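Local atomic coordinates of MGS-M5 (Unidentified, PDB entry 4Q3N), a protein that probably interconverts L-lactate and pyruvate using NAD(H), as a tetrameric L-lactate dehydrogenase with a Rossmann-fold coenzyme domain. Residues P122-A127 with L173-D178; R140-G145 with I255-N260; G261-E266 with V286-N291; V269-P274 with N300-L305. All coordinates share one frame; numbering follows the deposited sequence. Where two conformers were deposited one is given.

Interaction 1. Residues P122-A127 with L173-D178. With ACT (acetate ion), chain J.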
loop_
_atom_site.group_PDB
_atom_site.type_symbol
_atom_site.label_atom_id
_atom_site.label_comp_id
_atom_site.label_asym_id
_atom_site.label_seq_id
_atom_site.Cartn_x
_atom_site.Cartn_y
_atom_site.Cartn_z
ATOM N N PRO A 122 -5.137 -24.668 22.534
ATOM C CA PRO A 122 -3.669 -24.616 22.342
ATOM C C PRO A 122 -3.297 -24.993 20.908
ATOM O O PRO A 122 -3.610 -26.089 20.418
ATOM C CB PRO A 122 -3.137 -25.640 23.374
ATOM C CG PRO A 122 -4.256 -26.568 23.572
ATOM C CD PRO A 122 -5.538 -25.810 23.386
ATOM N N VAL A 123 -2.677 -24.057 20.227
ATOM C CA VAL A 123 -2.605 -24.113 18.790
ATOM C C VAL A 123 -1.749 -25.296 18.280
ATOM O O VAL A 123 -2.066 -25.894 17.264
ATOM C CB VAL A 123 -2.075 -22.754 18.236
ATOM C CG1 VAL A 123 -0.640 -22.459 18.757
ATOM C CG2 VAL A 123 -2.096 -22.738 16.678
ATOM N N ASP A 124 -0.685 -25.661 18.989
ATOM C CA ASP A 124 0.169 -26.742 18.478
ATOM C C ASP A 124 -0.576 -28.055 18.530
ATOM O O ASP A 124 -0.538 -28.822 17.575
ATOM C CB ASP A 124 1.487 -26.832 19.259
ATOM C CG ASP A 124 2.266 -25.518 19.201
ATOM O OD1 ASP A 124 2.640 -25.103 18.081
ATOM O OD2 ASP A 124 2.441 -24.875 20.261
ATOM N N VAL A 125 -1.294 -28.322 19.625
ATOM C CA VAL A 125 -1.976 -29.610 19.713
ATOM C C VAL A 125 -3.159 -29.603 18.744
ATOM O O VAL A 125 -3.373 -30.589 18.047
ATOM C CB VAL A 125 -2.441 -29.969 21.162
ATOM C CG1 VAL A 125 -1.314 -29.742 22.190
ATOM C CG2 VAL A 125 -3.693 -29.235 21.542
ATOM N N LEU A 126 -3.859 -28.479 18.616
ATOM C CA LEU A 126 -5.056 -28.436 17.786
ATOM C C LEU A 126 -4.711 -28.463 16.298
ATOM O O LEU A 126 -5.477 -29.002 15.494
ATOM C CB LEU A 126 -5.912 -27.203 18.139
ATOM C CG LEU A 126 -6.548 -27.297 19.543
ATOM C CD1 LEU A 126 -7.394 -26.067 19.799
ATOM C CD2 LEU A 126 -7.355 -28.627 19.781
ATOM N N ALA A 127 -3.535 -27.956 15.945
ATOM C CA ALA A 127 -3.054 -28.098 14.563
ATOM C C ALA A 127 -2.789 -29.561 14.222
ATOM O O ALA A 127 -3.118 -30.052 13.106
ATOM C CB ALA A 127 -1.768 -27.230 14.335
ATOM N N LEU A 173 10.800 -20.273 19.453
ATOM C CA LEU A 173 10.526 -21.627 18.993
ATOM C C LEU A 173 9.787 -22.438 20.038
ATOM O O LEU A 173 9.798 -22.112 21.251
ATOM C CB LEU A 173 11.820 -22.388 18.640
ATOM C CG LEU A 173 12.657 -21.611 17.582
ATOM C CD1 LEU A 173 13.949 -22.350 17.324
ATOM C CD2 LEU A 173 11.867 -21.453 16.313
ATOM N N GLY A 174 9.256 -23.571 19.580
ATOM C CA GLY A 174 8.679 -24.535 20.519
ATOM C C GLY A 174 7.179 -24.368 20.675
ATOM O O GLY A 174 6.475 -23.889 19.760
ATOM N N GLU A 175 6.675 -24.790 21.840
ATOM C CA GLU A 175 5.256 -24.683 22.152
ATOM C C GLU A 175 4.861 -23.215 22.239
ATOM O O GLU A 175 5.569 -22.437 22.851
ATOM C CB GLU A 175 4.983 -25.382 23.480
ATOM C CG GLU A 175 3.575 -25.207 23.977
ATOM C CD GLU A 175 3.442 -25.554 25.470
ATOM O OE1 GLU A 175 4.411 -25.378 26.250
ATOM O OE2 GLU A 175 2.356 -26.034 25.853
ATOM N N HIS A 176 3.760 -22.813 21.617
ATOM C CA HIS A 176 3.194 -21.478 21.869
ATOM C C HIS A 176 2.546 -21.544 23.278
ATOM O O HIS A 176 1.386 -21.877 23.413
ATOM C CB HIS A 176 2.178 -21.117 20.785
ATOM C CG HIS A 176 1.356 -19.887 21.058
ATOM N ND1 HIS A 176 1.894 -18.618 21.114
ATOM C CD2 HIS A 176 0.014 -19.726 21.205
ATOM C CE1 HIS A 176 0.931 -17.736 21.317
ATOM N NE2 HIS A 176 -0.222 -18.384 21.380
ATOM N N GLY A 177 3.310 -21.228 24.315
ATOM C CA GLY A 177 2.867 -21.489 25.706
ATOM C C GLY A 177 4.116 -21.458 26.559
ATOM O O GLY A 177 5.174 -20.962 26.095
ATOM N N ASP A 178 4.010 -21.999 27.766
ATOM C CA ASP A 178 5.005 -21.807 28.830
ATOM C C ASP A 178 6.376 -22.384 28.500
ATOM O O ASP A 178 7.367 -21.936 29.062
ATOM C CB ASP A 178 4.524 -22.429 30.160
ATOM C CG ASP A 178 3.258 -21.747 30.730
ATOM O OD1 ASP A 178 2.993 -20.559 30.415
ATOM O OD2 ASP A 178 2.528 -22.415 31.507
HETATM C C ACT J . -3.371 -15.689 20.916
HETATM O O ACT J . -2.690 -14.677 20.642
HETATM O OXT ACT J . -2.749 -16.797 21.115
HETATM C CH3 ACT J . -4.868 -15.502 21.029
HETATM O O HOH W 1 -1.301 -22.346 22.491
HETATM O O HOH W 2 4.210 -22.980 18.346
#

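Interaction 2. Residues R140-G145 with I255-N260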
loop_
_atom_site.group_PDB
_atom_site.type_symbol
_atom_site.label_atom_id
_atom_site.label_comp_id
_atom_site.label_asym_id
_atom_site.label_seq_id
_atom_site.Cartn_x
_atom_site.Cartn_y
_atom_site.Cartn_z
ATOM N N ARG A 140 -0.024 -28.887 4.095
ATOM C CA ARG A 140 -1.243 -28.089 3.836
ATOM C C ARG A 140 -2.013 -27.786 5.104
ATOM O O ARG A 140 -3.126 -27.255 5.058
ATOM C CB ARG A 140 -2.185 -28.858 2.905
ATOM C CG ARG A 140 -1.464 -29.499 1.718
ATOM C CD ARG A 140 -1.332 -28.516 0.545
ATOM N NE ARG A 140 -2.627 -28.172 -0.051
ATOM C CZ ARG A 140 -2.791 -27.185 -0.934
ATOM N NH1 ARG A 140 -1.728 -26.483 -1.350
ATOM N NH2 ARG A 140 -3.996 -26.924 -1.442
ATOM N N VAL A 141 -1.469 -28.196 6.236
ATOM C CA VAL A 141 -2.140 -27.852 7.521
ATOM C C VAL A 141 -1.119 -27.261 8.462
ATOM O O VAL A 141 -0.100 -27.893 8.740
ATOM C CB VAL A 141 -2.787 -29.098 8.206
ATOM C CG1 VAL A 141 -3.410 -28.705 9.588
ATOM C CG2 VAL A 141 -3.825 -29.711 7.286
ATOM N N ILE A 142 -1.365 -26.039 8.913
ATOM C CA ILE A 142 -0.442 -25.383 9.801
ATOM C C ILE A 142 -1.176 -24.721 10.941
ATOM O O ILE A 142 -2.411 -24.523 10.901
ATOM C CB ILE A 142 0.404 -24.287 9.026
ATOM C CG1 ILE A 142 -0.524 -23.268 8.369
ATOM C CG2 ILE A 142 1.258 -24.959 7.979
ATOM C CD1 ILE A 142 0.217 -22.084 7.704
ATOM N N GLY A 143 -0.412 -24.323 11.952
ATOM C CA GLY A 143 -0.972 -23.481 13.007
ATOM C C GLY A 143 -0.182 -22.169 13.088
ATOM O O GLY A 143 0.920 -22.080 12.579
ATOM N N SER A 144 -0.726 -21.168 13.773
ATOM C CA SER A 144 -0.031 -19.893 13.869
ATOM C C SER A 144 1.215 -19.971 14.789
ATOM O O SER A 144 2.092 -19.088 14.715
ATOM C CB SER A 144 -0.978 -18.793 14.349
ATOM O OG SER A 144 -1.647 -19.142 15.535
ATOM N N GLY A 145 1.280 -20.998 15.637
ATOM C CA GLY A 145 2.502 -21.289 16.383
ATOM C C GLY A 145 3.087 -20.076 17.092
ATOM O O GLY A 145 2.381 -19.326 17.767
ATOM N N ILE A 255 6.032 -20.992 12.547
ATOM C CA ILE A 255 4.627 -21.405 12.638
ATOM C C ILE A 255 4.599 -22.801 13.194
ATOM O O ILE A 255 5.651 -23.442 13.279
ATOM C CB ILE A 255 3.934 -21.397 11.256
ATOM C CG1 ILE A 255 4.840 -22.056 10.204
ATOM C CG2 ILE A 255 3.732 -19.971 10.783
ATOM C CD1 ILE A 255 4.090 -22.482 8.946
ATOM N N SER A 256 3.408 -23.269 13.589
ATOM C CA SER A 256 3.207 -24.652 13.987
ATOM C C SER A 256 3.268 -25.577 12.779
ATOM O O SER A 256 2.433 -25.469 11.886
ATOM C CB SER A 256 1.855 -24.853 14.694
ATOM O OG SER A 256 1.727 -24.084 15.874
ATOM N N VAL A 257 4.227 -26.504 12.777
ATOM C CA VAL A 257 4.383 -27.459 11.664
ATOM C C VAL A 257 4.747 -28.802 12.220
ATOM O O VAL A 257 5.251 -28.906 13.362
ATOM C CB VAL A 257 5.491 -27.026 10.670
ATOM C CG1 VAL A 257 5.005 -25.880 9.819
ATOM C CG2 VAL A 257 6.780 -26.641 11.439
ATOM N N LEU A 258 4.524 -29.839 11.419
ATOM C CA LEU A 258 4.823 -31.191 11.859
ATOM C C LEU A 258 6.336 -31.392 11.797
ATOM O O LEU A 258 6.915 -31.363 10.692
ATOM C CB LEU A 258 4.121 -32.222 10.983
ATOM C CG LEU A 258 4.326 -33.684 11.420
ATOM C CD1 LEU A 258 3.531 -33.988 12.764
ATOM C CD2 LEU A 258 3.936 -34.691 10.316
ATOM N N ASN A 259 6.977 -31.618 12.943
ATOM C CA ASN A 259 8.444 -31.783 12.935
ATOM C C ASN A 259 8.882 -32.872 11.961
ATOM O O ASN A 259 9.651 -32.615 11.026
ATOM C CB ASN A 259 8.999 -32.121 14.317
ATOM C CG ASN A 259 10.532 -32.322 14.276
ATOM O OD1 ASN A 259 11.242 -31.509 13.703
ATOM N ND2 ASN A 259 11.022 -33.423 14.835
ATOM N N ASN A 260 8.393 -34.088 12.188
ATOM C CA ASN A 260 8.580 -35.158 11.193
ATOM C C ASN A 260 10.067 -35.425 10.925
ATOM O O ASN A 260 10.468 -35.658 9.788
ATOM C CB ASN A 260 7.865 -34.782 9.886
ATOM C CG ASN A 260 7.658 -35.965 8.938
ATOM O OD1 ASN A 260 7.479 -37.073 9.366
ATOM N ND2 ASN A 260 7.670 -35.699 7.637
#

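Interaction 3. Residues G261-E266 with V286-N291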
loop_
_atom_site.group_PDB
_atom_site.type_symbol
_atom_site.label_atom_id
_atom_site.label_comp_id
_atom_site.label_asym_id
_atom_site.label_seq_id
_atom_site.Cartn_x
_atom_site.Cartn_y
_atom_site.Cartn_z
ATOM N N GLY A 261 10.891 -35.392 11.964
ATOM C CA GLY A 261 12.287 -35.781 11.780
ATOM C C GLY A 261 13.212 -34.618 11.389
ATOM O O GLY A 261 14.412 -34.782 11.311
ATOM N N VAL A 262 12.673 -33.433 11.167
ATOM C CA VAL A 262 13.570 -32.347 10.778
ATOM C C VAL A 262 14.478 -31.988 11.948
ATOM O O VAL A 262 15.695 -32.010 11.790
ATOM C CB VAL A 262 12.839 -31.100 10.280
ATOM C CG1 VAL A 262 13.876 -29.979 10.054
ATOM C CG2 VAL A 262 12.098 -31.410 8.966
ATOM N N TYR A 263 13.903 -31.709 13.125
ATOM C CA TYR A 263 14.706 -31.487 14.322
ATOM C C TYR A 263 14.802 -32.813 15.090
ATOM O O TYR A 263 14.023 -33.761 14.823
ATOM C CB TYR A 263 14.091 -30.336 15.174
ATOM C CG TYR A 263 14.320 -28.949 14.585
ATOM C CD1 TYR A 263 13.548 -28.483 13.506
ATOM C CD2 TYR A 263 15.324 -28.106 15.089
ATOM C CE1 TYR A 263 13.764 -27.227 12.943
ATOM C CE2 TYR A 263 15.539 -26.825 14.551
ATOM C CZ TYR A 263 14.768 -26.395 13.463
ATOM O OH TYR A 263 14.977 -25.141 12.909
ATOM N N ASP A 264 15.736 -32.967 16.020
ATOM C CA ASP A 264 15.776 -34.325 16.580
ATOM C C ASP A 264 14.823 -34.538 17.766
ATOM O O ASP A 264 14.835 -35.584 18.382
ATOM C CB ASP A 264 17.201 -34.746 16.943
ATOM C CG ASP A 264 17.915 -33.718 17.718
ATOM O OD1 ASP A 264 17.251 -33.076 18.554
ATOM O OD2 ASP A 264 19.127 -33.546 17.482
ATOM N N CYS A 265 13.953 -33.583 18.027
ATOM C CA CYS A 265 12.873 -33.803 18.974
ATOM C C CYS A 265 11.815 -34.745 18.384
ATOM O O CYS A 265 11.940 -35.150 17.230
ATOM C CB CYS A 265 12.252 -32.472 19.360
ATOM S SG CYS A 265 11.497 -31.609 17.978
ATOM N N GLU A 266 10.789 -35.074 19.182
ATOM C CA GLU A 266 9.656 -35.898 18.752
ATOM C C GLU A 266 9.254 -35.603 17.312
ATOM O O GLU A 266 9.085 -34.438 16.946
ATOM C CB GLU A 266 8.450 -35.667 19.681
ATOM C CG GLU A 266 7.463 -36.808 19.734
ATOM C CD GLU A 266 7.985 -38.003 20.553
ATOM O OE1 GLU A 266 7.969 -37.964 21.803
ATOM O OE2 GLU A 266 8.438 -38.976 19.935
ATOM N N VAL A 286 12.726 -24.983 8.023
ATOM C CA VAL A 286 14.121 -24.592 8.004
ATOM C C VAL A 286 14.801 -25.217 9.212
ATOM O O VAL A 286 14.317 -25.081 10.358
ATOM C CB VAL A 286 14.253 -23.047 8.012
ATOM C CG1 VAL A 286 15.723 -22.635 8.121
ATOM C CG2 VAL A 286 13.596 -22.462 6.698
ATOM N N LYS A 287 15.917 -25.879 8.990
ATOM C CA LYS A 287 16.623 -26.510 10.095
ATOM C C LYS A 287 17.731 -25.596 10.596
ATOM O O LYS A 287 18.700 -25.386 9.910
ATOM C CB LYS A 287 17.177 -27.870 9.669
ATOM C CG LYS A 287 18.066 -28.571 10.680
ATOM C CD LYS A 287 17.378 -28.749 12.017
ATOM C CE LYS A 287 18.227 -29.671 12.912
ATOM N NZ LYS A 287 19.427 -28.950 13.477
ATOM N N LEU A 288 17.572 -25.030 11.789
ATOM C CA LEU A 288 18.640 -24.233 12.390
ATOM C C LEU A 288 19.596 -25.109 13.159
ATOM O O LEU A 288 19.179 -26.121 13.728
ATOM C CB LEU A 288 18.075 -23.177 13.366
ATOM C CG LEU A 288 17.036 -22.255 12.717
ATOM C CD1 LEU A 288 16.357 -21.439 13.861
ATOM C CD2 LEU A 288 17.747 -21.333 11.665
ATOM N N LYS A 289 20.871 -24.714 13.220
ATOM C CA LYS A 289 21.827 -25.363 14.145
ATOM C C LYS A 289 21.560 -24.804 15.548
ATOM O O LYS A 289 21.889 -23.659 15.827
ATOM C CB LYS A 289 23.302 -25.110 13.745
ATOM C CG LYS A 289 23.842 -25.867 12.522
ATOM C CD LYS A 289 25.404 -25.841 12.521
ATOM C CE LYS A 289 26.051 -26.989 11.724
ATOM N NZ LYS A 289 26.226 -26.780 10.241
ATOM N N LEU A 290 20.976 -25.601 16.436
ATOM C CA LEU A 290 20.640 -25.123 17.776
ATOM C C LEU A 290 21.799 -25.396 18.684
ATOM O O LEU A 290 22.500 -26.376 18.462
ATOM C CB LEU A 290 19.385 -25.822 18.318
ATOM C CG LEU A 290 18.133 -25.573 17.510
ATOM C CD1 LEU A 290 16.889 -26.244 18.205
ATOM C CD2 LEU A 290 17.892 -24.091 17.245
ATOM N N ASN A 291 22.001 -24.583 19.725
ATOM C CA ASN A 291 23.047 -24.956 20.677
ATOM C C ASN A 291 22.471 -25.968 21.658
ATOM O O ASN A 291 21.298 -26.311 21.594
ATOM C CB ASN A 291 23.670 -23.733 21.382
ATOM C CG ASN A 291 22.694 -22.971 22.259
ATOM O OD1 ASN A 291 21.668 -23.488 22.663
ATOM N ND2 ASN A 291 23.021 -21.709 22.551
HETATM O O HOH W 3 20.409 -30.911 15.811
#

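Interaction 4. Residues V269-P274 with N300-L305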
loop_
_atom_site.group_PDB
_atom_site.type_symbol
_atom_site.label_atom_id
_atom_site.label_comp_id
_atom_site.label_asym_id
_atom_site.label_seq_id
_atom_site.Cartn_x
_atom_site.Cartn_y
_atom_site.Cartn_z
ATOM N N VAL A 269 4.737 -34.419 16.377
ATOM C CA VAL A 269 4.141 -33.255 17.006
ATOM C C VAL A 269 4.144 -32.107 16.052
ATOM O O VAL A 269 5.058 -31.995 15.213
ATOM C CB VAL A 269 4.890 -32.763 18.256
ATOM C CG1 VAL A 269 4.732 -33.727 19.406
ATOM C CG2 VAL A 269 6.374 -32.534 17.954
ATOM N N TYR A 270 3.139 -31.238 16.175
ATOM C CA TYR A 270 3.183 -29.940 15.544
ATOM C C TYR A 270 3.847 -29.072 16.566
ATOM O O TYR A 270 3.550 -29.196 17.778
ATOM C CB TYR A 270 1.793 -29.427 15.195
ATOM C CG TYR A 270 1.400 -29.691 13.747
ATOM C CD1 TYR A 270 1.060 -30.988 13.324
ATOM C CD2 TYR A 270 1.370 -28.650 12.806
ATOM C CE1 TYR A 270 0.679 -31.241 12.004
ATOM C CE2 TYR A 270 0.965 -28.890 11.472
ATOM C CZ TYR A 270 0.644 -30.185 11.085
ATOM O OH TYR A 270 0.267 -30.444 9.787
ATOM N N ILE A 271 4.763 -28.222 16.115
ATOM C CA ILE A 271 5.520 -27.383 17.042
ATOM C C ILE A 271 6.068 -26.155 16.300
ATOM O O ILE A 271 6.193 -26.185 15.082
ATOM C CB ILE A 271 6.658 -28.238 17.697
ATOM C CG1 ILE A 271 7.290 -27.544 18.906
ATOM C CG2 ILE A 271 7.658 -28.695 16.629
ATOM C CD1 ILE A 271 8.251 -28.516 19.670
ATOM N N GLY A 272 6.309 -25.065 17.020
ATOM C CA GLY A 272 6.687 -23.792 16.400
ATOM C C GLY A 272 8.129 -23.852 15.879
ATOM O O GLY A 272 9.091 -23.992 16.659
ATOM N N LEU A 273 8.269 -23.820 14.554
ATOM C CA LEU A 273 9.571 -23.867 13.881
ATOM C C LEU A 273 9.527 -22.921 12.687
ATOM O O LEU A 273 8.466 -22.699 12.111
ATOM C CB LEU A 273 9.911 -25.303 13.409
ATOM C CG LEU A 273 9.992 -26.351 14.540
ATOM C CD1 LEU A 273 10.010 -27.775 13.912
ATOM C CD2 LEU A 273 11.240 -26.116 15.470
ATOM N N PRO A 274 10.690 -22.380 12.289
ATOM C CA PRO A 274 10.692 -21.530 11.089
ATOM C C PRO A 274 10.401 -22.384 9.842
ATOM O O PRO A 274 10.955 -23.461 9.672
ATOM C CB PRO A 274 12.110 -20.948 11.063
ATOM C CG PRO A 274 12.968 -21.965 11.778
ATOM C CD PRO A 274 12.044 -22.624 12.827
ATOM N N ASN A 300 12.204 -30.592 25.300
ATOM C CA ASN A 300 11.296 -30.483 26.427
ATOM C C ASN A 300 9.910 -30.076 25.918
ATOM O O ASN A 300 8.891 -30.644 26.282
ATOM C CB ASN A 300 11.815 -29.465 27.437
ATOM C CG ASN A 300 10.775 -29.102 28.499
ATOM O OD1 ASN A 300 10.305 -29.968 29.232
ATOM N ND2 ASN A 300 10.418 -27.813 28.579
ATOM N N SER A 301 9.900 -29.086 25.050
ATOM C CA SER A 301 8.689 -28.527 24.514
ATOM C C SER A 301 7.936 -29.604 23.694
ATOM O O SER A 301 6.724 -29.769 23.803
ATOM C CB SER A 301 9.082 -27.314 23.662
ATOM O OG SER A 301 8.074 -26.380 23.629
ATOM N N ALA A 302 8.676 -30.336 22.869
ATOM C CA ALA A 302 8.073 -31.396 22.062
ATOM C C ALA A 302 7.534 -32.528 22.943
ATOM O O ALA A 302 6.498 -33.138 22.646
ATOM C CB ALA A 302 9.082 -31.949 21.067
ATOM N N ASN A 303 8.254 -32.840 24.009
ATOM C CA ASN A 303 7.807 -33.920 24.903
ATOM C C ASN A 303 6.489 -33.567 25.576
ATOM O O ASN A 303 5.606 -34.406 25.744
ATOM C CB ASN A 303 8.884 -34.224 25.925
ATOM C CG ASN A 303 10.054 -34.971 25.297
ATOM O OD1 ASN A 303 9.908 -35.567 24.223
ATOM N ND2 ASN A 303 11.211 -34.934 25.940
ATOM N N ILE A 304 6.350 -32.293 25.901
ATOM C CA ILE A 304 5.163 -31.768 26.566
ATOM C C ILE A 304 3.946 -31.893 25.646
ATOM O O ILE A 304 2.890 -32.350 26.056
ATOM C CB ILE A 304 5.398 -30.278 26.984
ATOM C CG1 ILE A 304 6.326 -30.247 28.214
ATOM C CG2 ILE A 304 4.063 -29.574 27.315
ATOM C CD1 ILE A 304 6.804 -28.836 28.608
ATOM N N LEU A 305 4.116 -31.517 24.382
ATOM C CA LEU A 305 3.046 -31.613 23.401
ATOM C C LEU A 305 2.724 -33.049 23.069
ATOM O O LEU A 305 1.540 -33.442 22.946
ATOM C CB LEU A 305 3.426 -30.842 22.123
ATOM C CG LEU A 305 3.630 -29.331 22.293
ATOM C CD1 LEU A 305 4.357 -28.704 21.061
ATOM C CD2 LEU A 305 2.270 -28.643 22.520
#

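Interaction 1. Residues P122-A127 with L173-D178
Pro-122 follows a cis peptide bond and occupies the N-cap position of helix 123-134. Its carbonyl O takes the N-H of Leu-126 and so opens the helical bonding. Next, Val-123 turns its branched side chain toward loop 173-178. CG1 lies in the crowded position between backbone N and carbonyl carbon (chi1 62°), from where it touches His-176 CB at 3.7 Å and also reaches CD2 of the imidazole; the two side chains cross at about a right angle. A water joins Val-123 N to His-176 O.

Asp-124 supplies the polar grip. With CG beside its own backbone N, the carboxylate extends so that OD2 accepts the backbone N-H of His-176 on its syn lone pair, nearly straight (162°), with N to OD2 2.8 Å. OD1 is held by Ser-256 OG and by a second water that also bonds Gly-174 O, so both oxygens of this buried acid are engaged. An alanine here would remove the carboxylate and would probably loosen the backbone at His-176.

With its backbone N held, His-176 projects its ring with CG anti to that N (chi1 170°). ND1 bonds Asp-149, while NE2 donates in the ring plane to OXT of an acetate ion, 3.0 Å away and probably from the crystallisation liquor. This His-Asp pair is consistent with the proton-relay dyad of L-lactate and malate dehydrogenases, the acetate lying where NE2 would probably meet a substrate oxygen.

Interaction 2. Residues R140-G145 with I255-N260
Two backbone hydrogen bonds between Gly-143 and Ser-256 form a single antiparallel bridge, a hydrogen-bonded pair. Gly-143 N donates a hydrogen bond to Ser-256 O at 3.1 Å, almost straight (170°) and along a lone pair in the carbonyl plane. The return bond, Ser-256 N to Gly-143 O, is shorter at 2.9 Å but more bent (143°), its donor standing well above the carbonyl plane. The N-to-C directions of 141-143 and 255-258 make 139°, well short of antiparallel, and this strong twist goes with a pairing confined to one bridge.

Glycine suits both crowded positions on the first segment. A beta carbon on Gly-143 would collide with Ser-256 CB, and one on Gly-145 would run into the backbone of Ile-255 and Ser-256. Packing is tight there, for Ser-256 OG stands 2.9 Å from Gly-145 CA. OG lies beside its own backbone N, and its hydrogen bond goes to Asp-124 rather than to the strand. Beside the bridge, Ile-142 and Ile-255 cross obliquely, with CG2 of Ile-142 3.9 Å from CD1 of Ile-255. Ile-142 CG2 also lies loosely against Val-257 CG1, at 4.3 Å; branched residues here give the buried strands a broad apolar flank.

Farther out, Ile-241 of helix 232-246 packs on both isoleucines. Strand 141-143, an outer strand of the parallel Rossmann sheet, is bonded to strand 115-118, whereas 251-258 pairs with 270-278 in the antiparallel sheet, so the bridge joins the two sheets.

Interaction 3. Residues G261-E266 with V286-N291
The phenol oxygen of Tyr-263 is gripped twice by the facing segment 286-291. It donates to Val-286 O at 2.6 Å, along a lone pair in the carbonyl plane, and accepts the N-H of Leu-288 at 2.8 Å in a nearly straight bond (168°). Tyrosine suits the place because one hydroxyl can serve as donor and acceptor at once, satisfying two backbone groups where no regular strand does so. Its own backbone N is bonded by Asn-259 OD1. The ring is buried, with CG beside the backbone N, and Lys-287 lies across it: CD sits over the centre of one face, 3.6 Å from the centroid, a CH-pi contact. Leu-290 CD1 adds an apolar contact to Tyr-263 CE2 at 3.9 Å.

Lysine offers a long aliphatic stem for the ring and a charge for its end. Bends at chi2 and chi4 bring NZ round to Leu-288 O, 2.9 Å away, and NZ also bonds a water that has a weak link to Asp-264 OD2. Asp-264 OD1 bonds Asn-295 ND2. A phenylalanine in place of Tyr-263 would probably keep the ring face under Lys-287 but leave Val-286 O and Leu-288 N without this partner.

Outside the pair, Lys-192 of a second subunit bonds Lys-287 O. Loop 261-266 links strand 251-258 to strand 270-278; the loop 286-291 leads from strand 281-285 into helix 292-311, whose Leu-298 packs on the tyrosine.

Interaction 4. Residues V269-P274 with N300-L305
Ile-271 lays its long branch on the turn of helix around Ala-302. CG1 is anti to the backbone N (chi1 -167°) and the chain stays extended through chi2, so CD1 reaches the helix backbone, 3.7 Å from Ala-302 N and 3.8 Å from Ala-302 CB. Alanine suits this position: its single methyl lets the isoleucine tip come right down to the main chain. Nearer its root, CG1 of Ile-271 meets CD1 of Leu-305 at 3.8 Å as the two side chains cross obliquely.

Leu-305, one turn further along the helix, points at the strand with CG beside its backbone N (chi1 -63°). Its CD1 also comes to 3.4 Å from Tyr-270 O, close over the strand's main chain. Val-269 completes the apolar surface. Its two methyls divide the work: CG1 lies 3.7 Å from Ala-302 O and near Leu-305 CB, while CG2 leans on Ala-302 CB at 4.2 Å. Val-269 and Ile-271, both beta-branched, are broad and stiff, which suits them to pack against the short Ala-302 and the longer Leu-305.

Tyr-270, between Val-269 and Ile-271 in sequence, points away from the helix, and its OH bonds Val-141 O of the coenzyme domain. Ser-301, buried beside the contact, has its OG engaged by Ser-179 and by Glu-175 N. The axes of 270-274 and 300-305 run roughly antiparallel (153°), with a closest approach of 9.1 Å, in an apolar helix-on-sheet layer: helix 292-311 covers the sheet of strands 251-258, 270-278 and 281-285, as expected in the alpha/beta C-terminal domain of lactate and malate dehydrogenases.

Interactions 1 and 2 both join the coenzyme-binding and C-terminal domains; their centres lie about 9 Å apart, and they are linked by Asp-124 OD1 and Ser-256 OG, 2.6 Å apart. Interaction 4 sits beside both. Ser-301 OG meets Glu-175 N at 2.8 Å, in the loop that carries the probable catalytic His-176, while Val-257 O and Ile-271 N bond at 2.9 Å within the antiparallel sheet. Interaction 3 is more peripheral, its centre about 17 Å from that of interaction 1 and nearer the subunit interface. It joins the rest through Val-286 N and Pro-274 O, 2.9 Å apart, and through Asn-259 ND2 and Glu-266 O, 3.0 Å apart.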